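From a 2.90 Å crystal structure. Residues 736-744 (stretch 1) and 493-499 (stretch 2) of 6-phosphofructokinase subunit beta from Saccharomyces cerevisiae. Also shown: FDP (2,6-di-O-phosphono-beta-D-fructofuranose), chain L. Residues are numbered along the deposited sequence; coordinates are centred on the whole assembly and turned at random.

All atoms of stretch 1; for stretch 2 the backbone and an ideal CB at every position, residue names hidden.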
ATOM      1  N   GLU B 736      -6.890  -7.176 -33.636  1.00 64.18           N
ATOM      2  CA  GLU B 736      -7.966  -7.131 -32.679  1.00 63.60           C
ATOM      3  C   GLU B 736      -7.518  -7.235 -31.229  1.00 63.04           C
ATOM      4  O   GLU B 736      -8.336  -7.350 -30.328  1.00 64.28           O
ATOM      5  CB  GLU B 736      -8.941  -8.253 -33.019  1.00 72.69           C
ATOM      6  CG  GLU B 736      -9.364  -8.236 -34.476  1.00 72.76           C
ATOM      7  CD  GLU B 736     -10.487  -9.203 -34.771  1.00 73.11           C
ATOM      8  OE1 GLU B 736     -11.528  -9.152 -34.079  1.00 73.45           O
ATOM      9  OE2 GLU B 736     -10.335 -10.011 -35.697  1.00 73.45           O
ATOM     10  N   THR B 737      -6.224  -7.189 -30.981  1.00 68.83           N
ATOM     11  CA  THR B 737      -5.779  -7.309 -29.614  1.00 68.40           C
ATOM     12  C   THR B 737      -5.069  -6.075 -29.117  1.00 68.22           C
ATOM     13  O   THR B 737      -4.414  -5.372 -29.875  1.00 67.59           O
ATOM     14  CB  THR B 737      -4.844  -8.504 -29.450  1.00 71.45           C
ATOM     15  OG1 THR B 737      -5.545  -9.697 -29.815  1.00 71.28           O
ATOM     16  CG2 THR B 737      -4.379  -8.631 -28.005  1.00 71.53           C
ATOM     17  N   GLU B 738      -5.229  -5.813 -27.827  1.00 65.71           N
ATOM     18  CA  GLU B 738      -4.574  -4.703 -27.161  1.00 65.22           C
ATOM     19  C   GLU B 738      -3.591  -5.397 -26.201  1.00 64.84           C
ATOM     20  O   GLU B 738      -3.538  -5.118 -25.015  1.00 63.87           O
ATOM     21  CB  GLU B 738      -5.617  -3.881 -26.416  1.00 81.28           C
ATOM     22  CG  GLU B 738      -5.047  -2.777 -25.557  1.00 81.28           C
ATOM     23  CD  GLU B 738      -4.186  -1.812 -26.342  1.00 81.28           C
ATOM     24  OE1 GLU B 738      -4.741  -1.138 -27.245  1.00 81.28           O
ATOM     25  OE2 GLU B 738      -2.958  -1.734 -26.055  1.00 81.28           O
ATOM     26  N   VAL B 739      -2.839  -6.340 -26.760  1.00 71.49           N
ATOM     27  CA  VAL B 739      -1.850  -7.154 -26.050  1.00 70.59           C
ATOM     28  C   VAL B 739      -1.171  -6.473 -24.849  1.00 68.73           C
ATOM     29  O   VAL B 739      -0.897  -7.115 -23.826  1.00 66.48           O
ATOM     30  CB  VAL B 739      -0.778  -7.684 -27.081  1.00 53.73           C
ATOM     31  CG1 VAL B 739      -0.406  -6.600 -28.059  1.00 53.72           C
ATOM     32  CG2 VAL B 739       0.457  -8.152 -26.365  1.00 54.05           C
ATOM     33  N   SER B 740      -0.917  -5.175 -24.979  1.00 49.51           N
ATOM     34  CA  SER B 740      -0.276  -4.420 -23.917  1.00 49.64           C
ATOM     35  C   SER B 740      -1.026  -4.560 -22.605  1.00 49.78           C
ATOM     36  O   SER B 740      -0.425  -4.506 -21.546  1.00 49.58           O
ATOM     37  CB  SER B 740      -0.203  -2.944 -24.296  1.00 81.28           C
ATOM     38  OG  SER B 740       0.068  -2.158 -23.147  1.00 81.28           O
ATOM     39  N   MET B 741      -2.344  -4.736 -22.699  1.00 61.43           N
ATOM     40  CA  MET B 741      -3.240  -4.867 -21.548  1.00 60.37           C
ATOM     41  C   MET B 741      -4.010  -6.187 -21.504  1.00 59.06           C
ATOM     42  O   MET B 741      -5.095  -6.269 -20.932  1.00 58.99           O
ATOM     43  CB  MET B 741      -4.254  -3.740 -21.558  1.00 64.46           C
ATOM     44  CG  MET B 741      -3.649  -2.385 -21.637  1.00 65.83           C
ATOM     45  SD  MET B 741      -4.901  -1.214 -21.216  1.00 66.84           S
ATOM     46  CE  MET B 741      -4.652  -1.155 -19.456  1.00 67.05           C
ATOM     47  N   ARG B 742      -3.448  -7.216 -22.117  1.00 63.02           N
ATOM     48  CA  ARG B 742      -4.051  -8.541 -22.147  1.00 60.87           C
ATOM     49  C   ARG B 742      -5.535  -8.624 -22.400  1.00 60.69           C
ATOM     50  O   ARG B 742      -6.241  -9.286 -21.655  1.00 60.85           O
ATOM     51  CB  ARG B 742      -3.749  -9.322 -20.864  1.00 42.09           C
ATOM     52  CG  ARG B 742      -2.270  -9.537 -20.581  1.00 40.90           C
ATOM     53  CD  ARG B 742      -2.102 -10.717 -19.678  1.00 40.61           C
ATOM     54  NE  ARG B 742      -3.147 -10.669 -18.685  1.00 41.88           N
ATOM     55  CZ  ARG B 742      -3.746 -11.730 -18.176  1.00 41.99           C
ATOM     56  NH1 ARG B 742      -4.708 -11.573 -17.268  1.00 41.14           N
ATOM     57  NH2 ARG B 742      -3.384 -12.936 -18.573  1.00 41.75           N
ATOM     58  N   MET B 743      -6.020  -7.962 -23.442  1.00 58.12           N
ATOM     59  CA  MET B 743      -7.429  -8.073 -23.778  1.00 58.21           C
ATOM     60  C   MET B 743      -7.841  -7.425 -25.084  1.00 56.66           C
ATOM     61  O   MET B 743      -7.144  -6.575 -25.618  1.00 57.54           O
ATOM     62  CB  MET B 743      -8.285  -7.568 -22.646  1.00 69.36           C
ATOM     63  CG  MET B 743      -8.460  -6.114 -22.534  1.00 71.01           C
ATOM     64  SD  MET B 743      -9.604  -6.121 -21.147  1.00 71.73           S
ATOM     65  CE  MET B 743     -11.152  -6.634 -21.901  1.00 71.73           C
ATOM     66  N   PRO B 744      -8.996  -7.829 -25.618  1.00 37.73           N
ATOM     67  CA  PRO B 744      -9.526  -7.320 -26.878  1.00 38.12           C
ATOM     68  C   PRO B 744      -9.540  -5.822 -26.996  1.00 39.34           C
ATOM     69  O   PRO B 744      -9.651  -5.116 -26.003  1.00 39.40           O
ATOM     70  CB  PRO B 744     -10.925  -7.922 -26.931  1.00 49.99           C
ATOM     71  CG  PRO B 744     -11.276  -8.067 -25.519  1.00 49.49           C
ATOM     72  CD  PRO B 744     -10.021  -8.628 -24.935  1.00 49.13           C
ATOM     73  N   UNK B 493      -6.144 -18.888 -20.721  1.00 60.02           N
ATOM     74  CA  UNK B 493      -6.470 -17.486 -20.846  1.00 58.36           C
ATOM     75  C   UNK B 493      -5.533 -16.728 -21.746  1.00 56.77           C
ATOM     76  O   UNK B 493      -5.001 -17.304 -22.682  1.00 56.23           O
ATOM     77  CB  UNK B 493      -6.482 -16.833 -19.463  1.00 58.36           C
ATOM     78  N   UNK B 494      -5.311 -15.447 -21.460  1.00 45.27           N
ATOM     79  CA  UNK B 494      -4.459 -14.650 -22.321  1.00 45.43           C
ATOM     80  C   UNK B 494      -3.037 -15.132 -22.439  1.00 47.75           C
ATOM     81  O   UNK B 494      -2.354 -14.784 -23.402  1.00 47.47           O
ATOM     82  CB  UNK B 494      -4.447 -13.204 -21.820  1.00 45.43           C
ATOM     83  N   UNK B 495      -2.556 -15.899 -21.471  1.00 63.80           N
ATOM     84  CA  UNK B 495      -1.195 -16.388 -21.602  1.00 65.17           C
ATOM     85  C   UNK B 495      -1.229 -17.470 -22.659  1.00 65.57           C
ATOM     86  O   UNK B 495      -0.332 -17.590 -23.487  1.00 65.84           O
ATOM     87  CB  UNK B 495      -0.638 -16.907 -20.275  1.00 65.17           C
ATOM     88  N   UNK B 496      -2.297 -18.250 -22.626  1.00 75.91           N
ATOM     89  CA  UNK B 496      -2.487 -19.325 -23.572  1.00 76.31           C
ATOM     90  C   UNK B 496      -2.726 -18.717 -24.960  1.00 76.91           C
ATOM     91  O   UNK B 496      -2.496 -19.356 -25.974  1.00 76.91           O
ATOM     92  CB  UNK B 496      -3.649 -20.226 -23.150  1.00 76.31           C
ATOM     93  N   UNK B 497      -3.185 -17.475 -25.004  1.00 67.88           N
ATOM     94  CA  UNK B 497      -3.404 -16.798 -26.276  1.00 66.64           C
ATOM     95  C   UNK B 497      -1.992 -16.545 -26.779  1.00 67.50           C
ATOM     96  O   UNK B 497      -1.611 -17.020 -27.836  1.00 69.31           O
ATOM     97  CB  UNK B 497      -4.231 -15.517 -26.145  1.00 66.64           C
ATOM     98  N   UNK B 498      -1.222 -15.805 -25.987  1.00 70.36           N
ATOM     99  CA  UNK B 498       0.155 -15.468 -26.299  1.00 69.88           C
ATOM    100  C   UNK B 498       0.921 -16.709 -26.725  1.00 70.76           C
ATOM    101  O   UNK B 498       1.751 -16.646 -27.642  1.00 71.19           O
ATOM    102  CB  UNK B 498       0.834 -14.807 -25.098  1.00 69.88           C
ATOM    103  N   UNK B 499       0.666 -17.834 -26.058  1.00 60.42           N
ATOM    104  CA  UNK B 499       1.355 -19.060 -26.420  1.00 61.96           C
ATOM    105  C   UNK B 499       1.094 -19.357 -27.894  1.00 62.44           C
ATOM    106  O   UNK B 499       2.027 -19.345 -28.717  1.00 62.65           O
ATOM    107  CB  UNK B 499       0.904 -20.225 -25.536  1.00 61.96           C
TER
HETATM  108  P1  FDP L   2      -6.614 -13.223 -15.898  1.00 71.21           P
HETATM  109  O1P FDP L   2      -5.729 -13.772 -16.949  1.00 70.47           O
HETATM  110  O2P FDP L   2      -8.148 -13.640 -16.143  1.00 70.93           O
HETATM  111  O3P FDP L   2      -6.590 -11.612 -15.885  1.00 70.88           O
HETATM  112  O1  FDP L   2      -8.603 -11.853 -12.316  1.00 69.91           O
HETATM  113  C1  FDP L   2      -7.712 -12.080 -13.412  1.00 68.76           C
HETATM  114  C2  FDP L   2      -7.028 -13.441 -13.268  1.00 67.98           C
HETATM  115  O2  FDP L   2      -6.239 -13.752 -14.422  1.00 70.23           O
HETATM  116  C3  FDP L   2      -8.069 -14.528 -12.991  1.00 67.83           C
HETATM  117  O3  FDP L   2      -8.131 -15.399 -14.122  1.00 68.02           O
HETATM  118  C4  FDP L   2      -7.465 -15.272 -11.804  1.00 67.07           C
HETATM  119  O4  FDP L   2      -8.531 -15.796 -11.008  1.00 68.14           O
HETATM  120  C5  FDP L   2      -6.796 -14.110 -11.080  1.00 65.83           C
HETATM  121  O5  FDP L   2      -6.135 -13.422 -12.148  1.00 66.08           O
HETATM  122  C6  FDP L   2      -5.757 -14.519 -10.035  1.00 67.42           C
HETATM  123  O6  FDP L   2      -4.611 -15.101 -10.663  1.00 68.52           O
HETATM  124  P2  FDP L   2      -3.212 -15.228  -9.877  1.00 68.61           P
HETATM  125  O4P FDP L   2      -2.108 -15.621 -10.777  1.00 68.85           O
HETATM  126  O5P FDP L   2      -2.937 -13.817  -9.155  1.00 69.12           O
HETATM  127  O6P FDP L   2      -3.474 -16.293  -8.700  1.00 69.01           O

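Position 493 lies just before the first turn of a helix, with phi/psi of -100/-148°. These angles are more readily adopted by glycine than by most residues, although an N-cap position commonly also takes serine, threonine, aspartate or asparagine. The deposited residue is Gly493, whose O accepts a hydrogen bond from the N of position 497 at 3.0 Å.

At position 494 the CA-to-CB bond points toward stretch 1, and the ideal CB lies 3.4 Å from Arg742 NH2. Beyond it, Val739, Arg742, the N of Met743 and the methyl CG2 of Thr737 line a space that a large, flat or long apolar side chain could fill; phenylalanine, leucine or methionine would be reasonable. The residue is Phe494, chi1 t, which has the largest area covered by the other stretch, 103 Å². Its ring lies against Arg742 in a CH-pi contact: Arg742 CA is 3.5 Å from the ring centroid and only 7° off the normal, so the C-H can meet the face squarely. Thr737 CG2 approaches the ring edge, 3.6 Å from Phe494 CZ.

Position 495 points sideways, its ideal CB 5.1 Å from Arg742 NH2. A side chain long enough to turn back could meet that positive charge, which favours glutamate, with glutamine a neutral alternative. Glu495 does turn back, with chi1 at -94°, between wells, and chi2 p. Glu495 OE2 forms a salt bridge with Arg742 NH2 at 2.6 Å. The same guanidinium also reaches the ligand, where Arg742 NH2 donates a weak hydrogen bond to FDP O1P at 3.0 Å.

Position 496 is out of reach of stretch 1, which sets no preference; many helix-compatible residues would do. It is Ala496.

At position 497 CA-to-CB again points toward stretch 1, but nothing there lies within 5.5 Å of the ideal CB. A long side chain is needed to reach Thr737, whether aromatic, aliphatic or polar. Phe497, chi1 t, spans the gap, and Thr737 OG1 sits at its ring edge, 3.4 Å from Phe497 CE2.

Position 498 points sideways, with Val739 the neighbour a longer chain could approach; glutamate, glutamine, lysine or leucine would be plausible. Glu498 makes a light contact, its OE1 4.4 Å from Val739 CG2.

Position 499 is out of reach, and small or polar residues are among many possibilities. Ser499 OG donates a hydrogen bond to Glu495 O at 3.1 Å, back along the helix.

Stretch 2 493-499: GFEAFES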
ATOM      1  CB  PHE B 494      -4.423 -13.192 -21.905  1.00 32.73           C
ATOM      2  CG  PHE B 494      -4.026 -12.272 -23.022  1.00 31.50           C
ATOM      3  CD1 PHE B 494      -4.963 -11.868 -23.977  1.00 31.60           C
ATOM      4  CD2 PHE B 494      -2.719 -11.808 -23.133  1.00 30.47           C
ATOM      5  CE1 PHE B 494      -4.586 -10.995 -25.037  1.00 31.20           C
ATOM      6  CE2 PHE B 494      -2.334 -10.936 -24.189  1.00 29.94           C
ATOM      7  CZ  PHE B 494      -3.269 -10.530 -25.138  1.00 29.38           C
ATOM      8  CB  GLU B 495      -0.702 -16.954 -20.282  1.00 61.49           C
ATOM      9  CG  GLU B 495       0.051 -15.950 -19.451  1.00 61.03           C
ATOM     10  CD  GLU B 495      -0.706 -14.640 -19.272  1.00 60.71           C
ATOM     11  OE1 GLU B 495      -0.649 -13.773 -20.178  1.00 60.07           O
ATOM     12  OE2 GLU B 495      -1.358 -14.487 -18.216  1.00 60.09           O
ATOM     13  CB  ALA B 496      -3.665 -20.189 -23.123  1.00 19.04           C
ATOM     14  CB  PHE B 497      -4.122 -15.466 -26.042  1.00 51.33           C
ATOM     15  CG  PHE B 497      -4.461 -14.702 -27.296  1.00 50.82           C
ATOM     16  CD1 PHE B 497      -5.426 -15.176 -28.176  1.00 50.96           C
ATOM     17  CD2 PHE B 497      -3.918 -13.436 -27.527  1.00 50.24           C
ATOM     18  CE1 PHE B 497      -5.857 -14.394 -29.256  1.00 50.08           C
ATOM     19  CE2 PHE B 497      -4.350 -12.649 -28.610  1.00 49.59           C
ATOM     20  CZ  PHE B 497      -5.320 -13.127 -29.468  1.00 49.10           C
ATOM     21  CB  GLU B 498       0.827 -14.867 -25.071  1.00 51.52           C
ATOM     22  CG  GLU B 498       2.279 -14.523 -25.257  1.00 51.11           C
ATOM     23  CD  GLU B 498       2.443 -13.350 -26.182  1.00 51.58           C
ATOM     24  OE1 GLU B 498       1.595 -12.441 -26.096  1.00 51.88           O
ATOM     25  OE2 GLU B 498       3.408 -13.319 -26.980  1.00 51.00           O
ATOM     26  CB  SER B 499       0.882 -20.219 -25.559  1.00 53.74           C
ATOM     27  OG  SER B 499       1.342 -20.062 -24.234  1.00 55.08           O
TER
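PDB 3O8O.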